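Local coordinates for tyrosine specific protein phosphatase (Trypanosoma cruzi, PDB 4AZ1) that probably removes phosphate groups from phosphotyrosine residues of proteins, at residues A40-N45 with Y76-L81; G100-L105 with I143-N148; E155-A160 with Y173-R178. All blocks are in the same frame, centred on the assembly; numbering follows the deposited sequence.

Contact 1 of 3, residues A40-N45 with Y76-L81. With FMT (formic acid), chain H.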
ATOM      1  N   ALA A  40      -2.148 -19.401 -11.752  1.00 55.16           N
ATOM      2  CA  ALA A  40      -3.393 -18.690 -12.045  1.00 63.00           C
ATOM      3  C   ALA A  40      -3.578 -17.386 -11.284  1.00 55.88           C
ATOM      4  O   ALA A  40      -3.705 -16.316 -11.887  1.00 64.28           O
ATOM      5  CB  ALA A  40      -4.602 -19.613 -11.811  1.00 66.54           C
ATOM      6  N   THR A  41      -3.611 -17.474  -9.960  1.00 57.08           N
ATOM      7  CA  THR A  41      -3.883 -16.300  -9.135  1.00 52.76           C
ATOM      8  C   THR A  41      -2.785 -15.257  -9.252  1.00 48.75           C
ATOM      9  O   THR A  41      -3.052 -14.051  -9.331  1.00 59.23           O
ATOM     10  CB  THR A  41      -4.071 -16.689  -7.667  1.00 56.55           C
ATOM     11  OG1 THR A  41      -5.167 -17.610  -7.566  1.00 55.87           O
ATOM     12  CG2 THR A  41      -4.367 -15.451  -6.819  1.00 55.85           C
ATOM     13  N   SER A  42      -1.546 -15.728  -9.267  1.00 49.50           N
ATOM     14  CA  SER A  42      -0.407 -14.841  -9.349  1.00 52.04           C
ATOM     15  C   SER A  42      -0.422 -14.095 -10.685  1.00 54.82           C
ATOM     16  O   SER A  42      -0.072 -12.907 -10.752  1.00 45.97           O
ATOM     17  CB  SER A  42       0.872 -15.660  -9.196  1.00 52.10           C
ATOM     18  OG  SER A  42       1.980 -14.817  -9.067  1.00 44.44           O
ATOM     19  N   LEU A  43      -0.851 -14.791 -11.739  1.00 49.58           N
ATOM     20  CA  LEU A  43      -0.876 -14.216 -13.085  1.00 53.74           C
ATOM     21  C   LEU A  43      -1.938 -13.131 -13.303  1.00 55.58           C
ATOM     22  O   LEU A  43      -1.711 -12.183 -14.057  1.00 62.65           O
ATOM     23  CB  LEU A  43      -1.038 -15.314 -14.138  1.00 59.25           C
ATOM     24  CG  LEU A  43       0.264 -15.742 -14.813  1.00 73.54           C
ATOM     25  CD1 LEU A  43       0.081 -17.009 -15.648  1.00 79.70           C
ATOM     26  CD2 LEU A  43       0.819 -14.606 -15.664  1.00 75.57           C
ATOM     27  N   LYS A  44      -3.101 -13.266 -12.673  1.00 49.84           N
ATOM     28  CA  LYS A  44      -4.102 -12.218 -12.801  1.00 61.48           C
ATOM     29  C   LYS A  44      -3.825 -11.031 -11.875  1.00 62.51           C
ATOM     30  O   LYS A  44      -4.511 -10.012 -11.944  1.00 62.76           O
ATOM     31  CB  LYS A  44      -5.530 -12.765 -12.635  1.00 74.07           C
ATOM     32  CG  LYS A  44      -5.894 -13.243 -11.245  1.00 75.89           C
ATOM     33  CD  LYS A  44      -7.405 -13.338 -11.100  1.00 82.52           C
ATOM     34  CE  LYS A  44      -7.813 -13.610  -9.660  1.00 90.02           C
ATOM     35  NZ  LYS A  44      -9.295 -13.616  -9.501  1.00 97.25           N
ATOM     36  N   ASN A  45      -2.808 -11.149 -11.025  1.00 56.76           N
ATOM     37  CA  ASN A  45      -2.438 -10.034 -10.150  1.00 53.60           C
ATOM     38  C   ASN A  45      -1.107  -9.395 -10.509  1.00 49.37           C
ATOM     39  O   ASN A  45      -0.327  -9.043  -9.621  1.00 48.87           O
ATOM     40  CB  ASN A  45      -2.411 -10.471  -8.681  1.00 54.12           C
ATOM     41  CG  ASN A  45      -3.766 -10.386  -8.027  1.00 62.16           C
ATOM     42  OD1 ASN A  45      -4.251  -9.292  -7.711  1.00 67.16           O
ATOM     43  ND2 ASN A  45      -4.389 -11.537  -7.810  1.00 62.09           N
ATOM     44  N   TYR A  76      -3.613 -10.194  -1.873  1.00 60.92           N
ATOM     45  CA  TYR A  76      -2.646 -10.961  -2.629  1.00 48.11           C
ATOM     46  C   TYR A  76      -1.245 -10.565  -2.215  1.00 46.76           C
ATOM     47  O   TYR A  76      -0.880  -9.377  -2.225  1.00 41.92           O
ATOM     48  CB  TYR A  76      -2.835 -10.758  -4.140  1.00 49.33           C
ATOM     49  CG  TYR A  76      -1.690 -11.305  -4.977  1.00 44.71           C
ATOM     50  CD1 TYR A  76      -1.673 -12.632  -5.376  1.00 40.85           C
ATOM     51  CD2 TYR A  76      -0.640 -10.486  -5.381  1.00 39.55           C
ATOM     52  CE1 TYR A  76      -0.639 -13.135  -6.137  1.00 36.33           C
ATOM     53  CE2 TYR A  76       0.401 -10.985  -6.150  1.00 39.50           C
ATOM     54  CZ  TYR A  76       0.392 -12.308  -6.521  1.00 42.21           C
ATOM     55  OH  TYR A  76       1.418 -12.809  -7.282  1.00 46.24           O
ATOM     56  N   ILE A  77      -0.471 -11.566  -1.820  1.00 39.71           N
ATOM     57  CA  ILE A  77       0.955 -11.413  -1.775  1.00 36.82           C
ATOM     58  C   ILE A  77       1.525 -12.442  -2.754  1.00 47.30           C
ATOM     59  O   ILE A  77       0.992 -13.555  -2.886  1.00 49.66           O
ATOM     60  CB  ILE A  77       1.519 -11.558  -0.348  1.00 47.48           C
ATOM     61  CG1 ILE A  77       1.509 -13.013   0.107  1.00 39.86           C
ATOM     62  CG2 ILE A  77       0.728 -10.658   0.638  1.00 35.64           C
ATOM     63  CD1 ILE A  77       2.549 -13.315   1.187  1.00 43.95           C
ATOM     64  N   ASN A  78       2.557 -12.051  -3.492  1.00 42.22           N
ATOM     65  CA  ASN A  78       3.273 -12.995  -4.348  1.00 46.52           C
ATOM     66  C   ASN A  78       4.128 -13.855  -3.418  1.00 49.18           C
ATOM     67  O   ASN A  78       5.299 -13.541  -3.168  1.00 51.05           O
ATOM     68  CB  ASN A  78       4.140 -12.217  -5.340  1.00 37.93           C
ATOM     69  CG  ASN A  78       4.853 -13.102  -6.339  1.00 45.66           C
ATOM     70  OD1 ASN A  78       5.323 -14.193  -6.013  1.00 56.11           O
ATOM     71  ND2 ASN A  78       4.961 -12.615  -7.569  1.00 42.20           N
ATOM     72  N   GLY A  79       3.532 -14.911  -2.862  1.00 34.37           N
ATOM     73  CA  GLY A  79       4.230 -15.700  -1.856  1.00 40.15           C
ATOM     74  C   GLY A  79       3.722 -17.118  -1.717  1.00 43.23           C
ATOM     75  O   GLY A  79       2.589 -17.425  -2.096  1.00 46.06           O
ATOM     76  N   ASN A  80       4.563 -17.992  -1.168  1.00 38.19           N
ATOM     77  CA  ASN A  80       4.193 -19.393  -1.007  1.00 33.80           C
ATOM     78  C   ASN A  80       4.559 -19.921   0.368  1.00 39.88           C
ATOM     79  O   ASN A  80       5.549 -19.483   0.973  1.00 41.93           O
ATOM     80  CB  ASN A  80       4.876 -20.256  -2.065  1.00 41.68           C
ATOM     81  CG  ASN A  80       4.463 -19.886  -3.476  1.00 45.69           C
ATOM     82  OD1 ASN A  80       5.079 -19.020  -4.105  1.00 43.61           O
ATOM     83  ND2 ASN A  80       3.424 -20.553  -3.990  1.00 36.17           N
ATOM     84  N   LEU A  81       3.761 -20.868   0.851  1.00 43.37           N
ATOM     85  CA  LEU A  81       4.025 -21.545   2.117  1.00 48.42           C
ATOM     86  C   LEU A  81       5.132 -22.575   1.910  1.00 43.34           C
ATOM     87  O   LEU A  81       4.980 -23.487   1.116  1.00 39.04           O
ATOM     88  CB  LEU A  81       2.761 -22.266   2.606  1.00 44.11           C
ATOM     89  CG  LEU A  81       2.830 -22.884   4.005  1.00 44.09           C
ATOM     90  CD1 LEU A  81       3.116 -21.810   5.021  1.00 41.94           C
ATOM     91  CD2 LEU A  81       1.549 -23.642   4.388  1.00 46.89           C
TER
HETATM   92  C   FMT H1306       4.200  -9.322  -1.390  1.00 68.43           C
HETATM   93  O1  FMT H1306       3.579  -9.653  -2.410  1.00 61.87           O
HETATM   94  O2  FMT H1306       4.832 -10.091  -0.649  1.00 57.81           O
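Asn45 lies flat on the phenol ring of Tyr76. Its CB sits over the ring centre, 3.7 Å from the centroid and 8° off the normal, a CH-pi contact, and its amide continues toward Tyr76 CG with the two planes only 11° apart. Tyr76 CG, anti to the backbone N (chi1 168°), sets the base of the ring beside Asn45. At the other end of the ring, the hydroxyl OH accepts a 2.7 Å hydrogen bond from Ser42 OG. Ser42 of helix 40-44 thus meets the hydroxyl, and Asn45, just after the helix, takes the face. The Tyr76-Ile77-Asn78 run probably corresponds to the Tyr-Ile-Asn part of the Asp-Tyr-Ile-Asn-Ala motif of classical tyrosine phosphatases, leading into edge strand 79-82. On the opposite face stands Asn78 N, 3.5 Å above the ring plane and offset toward the rim, at the centre of an inverse gamma turn. Asn78 N donates at 2.8 Å to O1 of a formic acid, probably from the crystallisation liquor. Asn45 ND2 donates back to Thr41 O (3.2 Å), which sets the rotation of the stacked amide. Tyr76 OH is also bonded to Asn49 OD1, and Ser42 OG to Ala56 N.

Contact 2 of 3, residues G100-L105 with I143-N148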
ATOM      1  N   GLY A 100       0.795  -2.936  -3.168  1.00 38.46           N
ATOM      2  CA  GLY A 100       0.579  -4.252  -2.588  1.00 37.30           C
ATOM      3  C   GLY A 100       0.897  -4.296  -1.103  1.00 35.89           C
ATOM      4  O   GLY A 100       0.657  -5.306  -0.433  1.00 36.21           O
ATOM      5  N   ILE A 101       1.439  -3.200  -0.584  1.00 32.41           N
ATOM      6  CA  ILE A 101       1.750  -3.123   0.842  1.00 38.79           C
ATOM      7  C   ILE A 101       0.526  -3.294   1.763  1.00 43.44           C
ATOM      8  O   ILE A 101       0.636  -3.967   2.790  1.00 42.44           O
ATOM      9  CB  ILE A 101       2.574  -1.861   1.192  1.00 35.76           C
ATOM     10  CG1 ILE A 101       4.015  -2.032   0.714  1.00 35.15           C
ATOM     11  CG2 ILE A 101       2.569  -1.568   2.707  1.00 29.92           C
ATOM     12  CD1 ILE A 101       4.841  -0.735   0.801  1.00 31.15           C
ATOM     13  N   PRO A 102      -0.642  -2.710   1.398  1.00 41.64           N
ATOM     14  CA  PRO A 102      -1.774  -2.925   2.307  1.00 39.54           C
ATOM     15  C   PRO A 102      -2.129  -4.412   2.410  1.00 40.27           C
ATOM     16  O   PRO A 102      -2.467  -4.886   3.508  1.00 37.26           O
ATOM     17  CB  PRO A 102      -2.918  -2.150   1.640  1.00 38.10           C
ATOM     18  CG  PRO A 102      -2.245  -1.111   0.794  1.00 36.79           C
ATOM     19  CD  PRO A 102      -0.976  -1.759   0.316  1.00 38.52           C
ATOM     20  N   ASP A 103      -2.065  -5.125   1.285  1.00 31.07           N
ATOM     21  CA  ASP A 103      -2.266  -6.576   1.278  1.00 36.14           C
ATOM     22  C   ASP A 103      -1.267  -7.273   2.192  1.00 36.07           C
ATOM     23  O   ASP A 103      -1.611  -8.198   2.940  1.00 35.80           O
ATOM     24  CB  ASP A 103      -2.083  -7.121  -0.136  1.00 46.52           C
ATOM     25  CG  ASP A 103      -3.012  -6.464  -1.138  1.00 61.98           C
ATOM     26  OD1 ASP A 103      -2.822  -5.253  -1.433  1.00 60.49           O
ATOM     27  OD2 ASP A 103      -3.921  -7.168  -1.633  1.00 60.76           O
ATOM     28  N   PHE A 104      -0.021  -6.834   2.122  1.00 34.56           N
ATOM     29  CA  PHE A 104       1.047  -7.488   2.866  1.00 32.75           C
ATOM     30  C   PHE A 104       0.787  -7.309   4.362  1.00 37.98           C
ATOM     31  O   PHE A 104       0.820  -8.278   5.135  1.00 38.16           O
ATOM     32  CB  PHE A 104       2.388  -6.883   2.454  1.00 27.94           C
ATOM     33  CG  PHE A 104       3.588  -7.484   3.151  1.00 34.42           C
ATOM     34  CD1 PHE A 104       4.004  -8.779   2.869  1.00 31.09           C
ATOM     35  CD2 PHE A 104       4.320  -6.735   4.062  1.00 32.83           C
ATOM     36  CE1 PHE A 104       5.129  -9.317   3.498  1.00 36.77           C
ATOM     37  CE2 PHE A 104       5.442  -7.269   4.700  1.00 28.93           C
ATOM     38  CZ  PHE A 104       5.847  -8.553   4.416  1.00 33.59           C
ATOM     39  N   LEU A 105       0.500  -6.075   4.762  1.00 33.25           N
ATOM     40  CA  LEU A 105       0.264  -5.769   6.174  1.00 35.27           C
ATOM     41  C   LEU A 105      -0.992  -6.464   6.685  1.00 38.35           C
ATOM     42  O   LEU A 105      -1.041  -6.935   7.835  1.00 37.34           O
ATOM     43  CB  LEU A 105       0.167  -4.253   6.399  1.00 33.42           C
ATOM     44  CG  LEU A 105       1.430  -3.448   6.057  1.00 32.08           C
ATOM     45  CD1 LEU A 105       1.288  -1.955   6.414  1.00 32.37           C
ATOM     46  CD2 LEU A 105       2.657  -4.027   6.719  1.00 30.05           C
ATOM     47  N   ILE A 143       2.779   4.982  10.787  1.00 40.34           N
ATOM     48  CA  ILE A 143       2.277   5.266   9.443  1.00 45.67           C
ATOM     49  C   ILE A 143       1.025   4.417   9.177  1.00 43.88           C
ATOM     50  O   ILE A 143       0.771   3.433   9.885  1.00 42.34           O
ATOM     51  CB  ILE A 143       3.338   4.994   8.372  1.00 39.04           C
ATOM     52  CG1 ILE A 143       3.796   3.540   8.451  1.00 38.98           C
ATOM     53  CG2 ILE A 143       4.521   5.936   8.537  1.00 44.27           C
ATOM     54  CD1 ILE A 143       4.917   3.198   7.469  1.00 43.32           C
ATOM     55  N   ALA A 144       0.249   4.783   8.162  1.00 36.85           N
ATOM     56  CA  ALA A 144      -0.984   4.048   7.862  1.00 32.62           C
ATOM     57  C   ALA A 144      -1.124   3.704   6.371  1.00 38.25           C
ATOM     58  O   ALA A 144      -0.532   4.370   5.505  1.00 33.18           O
ATOM     59  CB  ALA A 144      -2.202   4.832   8.356  1.00 34.82           C
ATOM     60  N   VAL A 145      -1.871   2.639   6.080  1.00 37.17           N
ATOM     61  CA  VAL A 145      -2.301   2.361   4.715  1.00 36.74           C
ATOM     62  C   VAL A 145      -3.798   2.602   4.652  1.00 41.62           C
ATOM     63  O   VAL A 145      -4.516   2.446   5.651  1.00 35.84           O
ATOM     64  CB  VAL A 145      -1.937   0.940   4.229  1.00 37.20           C
ATOM     65  CG1 VAL A 145      -0.425   0.801   4.031  1.00 28.74           C
ATOM     66  CG2 VAL A 145      -2.475  -0.134   5.192  1.00 34.61           C
ATOM     67  N   SER A 146      -4.272   3.028   3.493  1.00 34.97           N
ATOM     68  CA  SER A 146      -5.684   3.313   3.346  1.00 43.91           C
ATOM     69  C   SER A 146      -6.406   2.069   2.826  1.00 43.49           C
ATOM     70  O   SER A 146      -7.585   1.849   3.126  1.00 45.74           O
ATOM     71  CB  SER A 146      -5.877   4.489   2.398  1.00 38.64           C
ATOM     72  OG  SER A 146      -7.252   4.702   2.143  1.00 42.96           O
ATOM     73  N   GLY A 147      -5.681   1.261   2.051  1.00 37.13           N
ATOM     74  CA  GLY A 147      -6.245   0.077   1.423  1.00 49.80           C
ATOM     75  C   GLY A 147      -6.702  -0.975   2.414  1.00 52.73           C
ATOM     76  O   GLY A 147      -6.283  -0.968   3.573  1.00 46.89           O
ATOM     77  N   ASN A 148      -7.565  -1.878   1.951  1.00 58.94           N
ATOM     78  CA  ASN A 148      -8.056  -2.981   2.771  1.00 54.29           C
ATOM     79  C   ASN A 148      -8.714  -2.507   4.065  1.00 54.81           C
ATOM     80  O   ASN A 148      -8.490  -3.088   5.128  1.00 56.19           O
ATOM     81  CB  ASN A 148      -6.926  -3.970   3.080  1.00 56.23           C
ATOM     82  CG  ASN A 148      -6.383  -4.652   1.833  1.00 58.50           C
ATOM     83  OD1 ASN A 148      -7.125  -4.938   0.895  1.00 65.71           O
ATOM     84  ND2 ASN A 148      -5.089  -4.916   1.821  1.00 55.78           N
TER
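Val145 points its side chain into the first turns of helix 101-110; its CB and CG2 lie against Pro102, and CG1 reaches Ile101 and Leu105. CB lies 4.0 Å from Pro102 CG, on the pyrrolidine ring. With CG1 anti to the carbonyl carbon (chi1 -70°), that methyl enters the hollow between Ile101 and Leu105, residues one helical turn apart: Ile101 CG2 and Leu105 CD1 each stand 4.0 Å from it. CG2, the other branch, rests beside CA and CB of Pro102, both at 4.1 Å. The contacts of the valine here are entirely apolar.

Beyond the valine the chain leaves the strand and wraps round the same proline. Gly147 brings its CA to 4.0 Å from Pro102 CB, a close backbone-to-ring approach. Asn148, in a left-handed backbone conformation, then turns its amide back over the helix. ND2 is 3.5 Å from Pro102 CB and 3.1 Å from Asp103 N; the latter two nitrogens are both donors and form no hydrogen bond. Asp103 OD2 makes a salt bridge with Lys48. Asp53 of the second subunit packs on Pro102 and Val145 and accepts hydrogen bonds from Ser146 N and Gly147 N, tying this corner to the dimer partner.

Helix segment 101-105 and strand 143-145 run nearly perpendicular, at 103°, with axes 9.4 Å apart. The helix belongs to the crossover that links parallel strands 90-93 and 115-118 of the mixed sheet, and its first turns pack against strand 142-145, at the other edge of the sheet's strand order, as suits the highly twisted alpha/beta sheet of the protein tyrosine phosphatase fold.

Contact 3 of 3, residues E155-A160 with Y173-R178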
ATOM      1  N   GLU A 155       5.747   2.010  15.784  1.00 39.84           N
ATOM      2  CA  GLU A 155       6.896   1.561  16.546  1.00 49.38           C
ATOM      3  C   GLU A 155       6.407   1.179  17.943  1.00 43.40           C
ATOM      4  O   GLU A 155       5.615   1.901  18.532  1.00 41.78           O
ATOM      5  CB  GLU A 155       7.955   2.663  16.622  1.00 54.56           C
ATOM      6  CG  GLU A 155       9.199   2.245  17.407  1.00 69.86           C
ATOM      7  CD  GLU A 155      10.398   3.147  17.169  1.00 71.91           C
ATOM      8  OE1 GLU A 155      10.236   4.207  16.508  1.00 75.06           O
ATOM      9  OE2 GLU A 155      11.504   2.782  17.647  1.00 55.01           O
ATOM     10  N   ASP A 156       6.844   0.031  18.451  1.00 42.18           N
ATOM     11  CA  ASP A 156       6.454  -0.395  19.795  1.00 44.92           C
ATOM     12  C   ASP A 156       6.995   0.607  20.814  1.00 48.13           C
ATOM     13  O   ASP A 156       8.213   0.787  20.922  1.00 46.46           O
ATOM     14  CB  ASP A 156       6.976  -1.811  20.076  1.00 57.13           C
ATOM     15  CG  ASP A 156       6.393  -2.426  21.352  1.00 64.13           C
ATOM     16  OD1 ASP A 156       6.249  -1.711  22.380  1.00 53.81           O
ATOM     17  OD2 ASP A 156       6.088  -3.643  21.320  1.00 68.19           O
ATOM     18  N   PRO A 157       6.088   1.287  21.548  1.00 54.19           N
ATOM     19  CA  PRO A 157       6.479   2.350  22.484  1.00 61.64           C
ATOM     20  C   PRO A 157       7.394   1.856  23.598  1.00 64.61           C
ATOM     21  O   PRO A 157       8.122   2.659  24.186  1.00 63.50           O
ATOM     22  CB  PRO A 157       5.145   2.795  23.109  1.00 61.80           C
ATOM     23  CG  PRO A 157       4.100   2.375  22.147  1.00 67.79           C
ATOM     24  CD  PRO A 157       4.623   1.150  21.438  1.00 53.89           C
ATOM     25  N   GLY A 158       7.341   0.563  23.897  1.00 60.37           N
ATOM     26  CA  GLY A 158       8.098   0.035  25.015  1.00 65.66           C
ATOM     27  C   GLY A 158       9.262  -0.819  24.564  1.00 67.89           C
ATOM     28  O   GLY A 158       9.790  -1.619  25.337  1.00 68.31           O
ATOM     29  N   LYS A 159       9.668  -0.649  23.308  1.00 58.98           N
ATOM     30  CA  LYS A 159      10.770  -1.424  22.765  1.00 54.49           C
ATOM     31  C   LYS A 159      11.310  -0.757  21.500  1.00 51.26           C
ATOM     32  O   LYS A 159      10.729  -0.902  20.427  1.00 44.13           O
ATOM     33  CB  LYS A 159      10.288  -2.844  22.465  1.00 61.02           C
ATOM     34  CG  LYS A 159      11.353  -3.914  22.564  1.00 67.54           C
ATOM     35  CD  LYS A 159      10.722  -5.297  22.505  1.00 74.36           C
ATOM     36  CE  LYS A 159      11.782  -6.385  22.543  1.00 74.09           C
ATOM     37  NZ  LYS A 159      11.185  -7.734  22.351  1.00 77.44           N
ATOM     38  N   ALA A 160      12.429  -0.043  21.627  1.00 50.65           N
ATOM     39  CA  ALA A 160      13.009   0.718  20.511  1.00 52.93           C
ATOM     40  C   ALA A 160      13.674  -0.141  19.422  1.00 56.73           C
ATOM     41  O   ALA A 160      14.052  -1.298  19.663  1.00 48.80           O
ATOM     42  CB  ALA A 160      13.994   1.750  21.038  1.00 55.64           C
ATOM     43  N   TYR A 173      10.571  -3.480  16.303  1.00 34.50           N
ATOM     44  CA  TYR A 173       9.463  -4.074  17.040  1.00 37.34           C
ATOM     45  C   TYR A 173       8.244  -3.210  16.747  1.00 35.20           C
ATOM     46  O   TYR A 173       8.220  -2.006  17.032  1.00 39.03           O
ATOM     47  CB  TYR A 173       9.793  -4.170  18.553  1.00 40.51           C
ATOM     48  CG  TYR A 173      11.096  -4.914  18.771  1.00 40.79           C
ATOM     49  CD1 TYR A 173      11.138  -6.309  18.756  1.00 38.75           C
ATOM     50  CD2 TYR A 173      12.293  -4.225  18.935  1.00 40.57           C
ATOM     51  CE1 TYR A 173      12.337  -6.996  18.915  1.00 39.68           C
ATOM     52  CE2 TYR A 173      13.488  -4.898  19.106  1.00 45.97           C
ATOM     53  CZ  TYR A 173      13.504  -6.285  19.090  1.00 52.77           C
ATOM     54  OH  TYR A 173      14.691  -6.959  19.256  1.00 59.63           O
ATOM     55  N   LEU A 174       7.240  -3.840  16.157  1.00 39.12           N
ATOM     56  CA  LEU A 174       6.162  -3.116  15.513  1.00 39.43           C
ATOM     57  C   LEU A 174       4.797  -3.533  16.056  1.00 39.66           C
ATOM     58  O   LEU A 174       4.630  -4.629  16.612  1.00 43.91           O
ATOM     59  CB  LEU A 174       6.244  -3.344  13.992  1.00 34.74           C
ATOM     60  CG  LEU A 174       7.522  -2.792  13.339  1.00 37.61           C
ATOM     61  CD1 LEU A 174       7.738  -3.351  11.933  1.00 34.23           C
ATOM     62  CD2 LEU A 174       7.486  -1.254  13.302  1.00 43.39           C
ATOM     63  N   ILE A 175       3.826  -2.642  15.915  1.00 39.42           N
ATOM     64  CA  ILE A 175       2.458  -2.950  16.297  1.00 38.96           C
ATOM     65  C   ILE A 175       1.524  -2.657  15.127  1.00 36.75           C
ATOM     66  O   ILE A 175       1.462  -1.519  14.638  1.00 40.71           O
ATOM     67  CB  ILE A 175       2.028  -2.151  17.559  1.00 37.24           C
ATOM     68  CG1 ILE A 175       2.962  -2.471  18.736  1.00 42.88           C
ATOM     69  CG2 ILE A 175       0.605  -2.483  17.935  1.00 42.38           C
ATOM     70  CD1 ILE A 175       2.641  -1.687  20.025  1.00 45.76           C
ATOM     71  N   LEU A 176       0.823  -3.685  14.656  1.00 34.72           N
ATOM     72  CA  LEU A 176      -0.188  -3.512  13.615  1.00 37.95           C
ATOM     73  C   LEU A 176      -1.550  -3.381  14.260  1.00 51.19           C
ATOM     74  O   LEU A 176      -1.883  -4.156  15.172  1.00 46.24           O
ATOM     75  CB  LEU A 176      -0.193  -4.708  12.665  1.00 44.37           C
ATOM     76  CG  LEU A 176       0.739  -4.600  11.465  1.00 48.63           C
ATOM     77  CD1 LEU A 176       0.863  -5.945  10.747  1.00 42.64           C
ATOM     78  CD2 LEU A 176       0.200  -3.541  10.531  1.00 50.29           C
ATOM     79  N   GLN A 177      -2.340  -2.409  13.799  1.00 44.04           N
ATOM     80  CA  GLN A 177      -3.684  -2.247  14.322  1.00 47.57           C
ATOM     81  C   GLN A 177      -4.715  -1.860  13.253  1.00 55.27           C
ATOM     82  O   GLN A 177      -4.414  -1.081  12.340  1.00 51.02           O
ATOM     83  CB  GLN A 177      -3.692  -1.214  15.454  1.00 50.49           C
ATOM     84  CG  GLN A 177      -4.883  -1.382  16.396  1.00 66.56           C
ATOM     85  CD  GLN A 177      -4.881  -0.375  17.539  1.00 78.73           C
ATOM     86  OE1 GLN A 177      -3.938   0.406  17.695  1.00 85.71           O
ATOM     87  NE2 GLN A 177      -5.942  -0.388  18.341  1.00 73.53           N
ATOM     88  N   ARG A 178      -5.920  -2.428  13.370  1.00 49.38           N
ATOM     89  CA  ARG A 178      -7.097  -1.972  12.629  1.00 55.90           C
ATOM     90  C   ARG A 178      -8.024  -1.353  13.654  1.00 59.78           C
ATOM     91  O   ARG A 178      -8.007  -1.749  14.821  1.00 63.77           O
ATOM     92  CB  ARG A 178      -7.845  -3.130  11.955  1.00 54.46           C
ATOM     93  CG  ARG A 178      -6.998  -4.082  11.127  1.00 62.44           C
ATOM     94  CD  ARG A 178      -7.878  -5.075  10.365  1.00 68.52           C
ATOM     95  NE  ARG A 178      -8.284  -4.550   9.064  1.00 74.23           N
ATOM     96  CZ  ARG A 178      -7.733  -4.914   7.910  1.00 75.38           C
ATOM     97  NH1 ARG A 178      -6.766  -5.818   7.885  1.00 75.01           N
ATOM     98  NH2 ARG A 178      -8.156  -4.381   6.776  1.00 84.67           N
TER
HETATM   99  O   HOH W   1       6.584  -5.245  18.830  1.00 44.89           O
HETATM  100  O   HOH W   2      10.572  -0.805  17.848  1.00 43.20           O
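The beta hairpin of strands 151-164 and 169-177 is interrupted where residues Asp156 to Lys159 leave the first strand in a type I beta turn, and Asp156 and Lys159 reach from this excursion to Tyr173 on the second. Just before it, Glu155 and Leu174 form an antiparallel non-hydrogen-bonded pair, their CA atoms 4.8 Å apart and their side chains diverging. A direct backbone bond at the start of the turn runs from Asp156 N to Tyr173 O, 2.8 Å long with 164° at the hydrogen.

Where direct pairing stops, water takes over. Tyr173 O receives a second hydrogen bond from a water that also donates to Lys159 O, while another water joins Asp156 OD2 to Leu174 O. The other carboxylate oxygen, Asp156 OD1, accepts from Gly158 N at 2.9 Å. This Asx turn holds the carboxylate against the turn it initiates; the oxygen is met on its anti side, close to the carboxylate plane. On the second strand, Ile175 CD1 makes an apolar contact with Pro157 CD at 3.7 Å and also nears Asp156 CA.

At the end of the turn, Lys159 extends across the phenol ring of Tyr173. Its CG, anti to the backbone N (chi1 -151°), starts the chain near Tyr173 CG and CD2, and the extended methylenes carry CE to 3.7 Å from the centroid, over the face, a CH-pi contact. NZ goes further, toward Tyr173 CE1, and makes an off-centre cation-pi contact with the ring at 4.2 Å from its centroid. Ala160 O lies at the ring edge, in its plane, 3.5 Å from Tyr173 CD2.

In the fold
Contacts 1 and 2 are buried, whereas contact 3 lies on the surface. All three reach the same mixed sheet: contact 1 at its edge strand 79-82, contact 2 at the other outermost strand, 142-145, and contact 3 in the hairpin next to that strand. Their chemistry follows their place: a hydroxyl bond and amide-ring stacking in contact 1, mostly aliphatic packing in contact 2, and water bridges with a lysine laid over a tyrosine in contact 3. Contacts 1 and 2 meet through a probable hydrogen bond from Tyr76 N to Asp103 OD2, and both touch the second subunit. Leu176 of 173-178 packs on Leu105, joining contacts 2 and 3; contacts 1 and 3 do not touch.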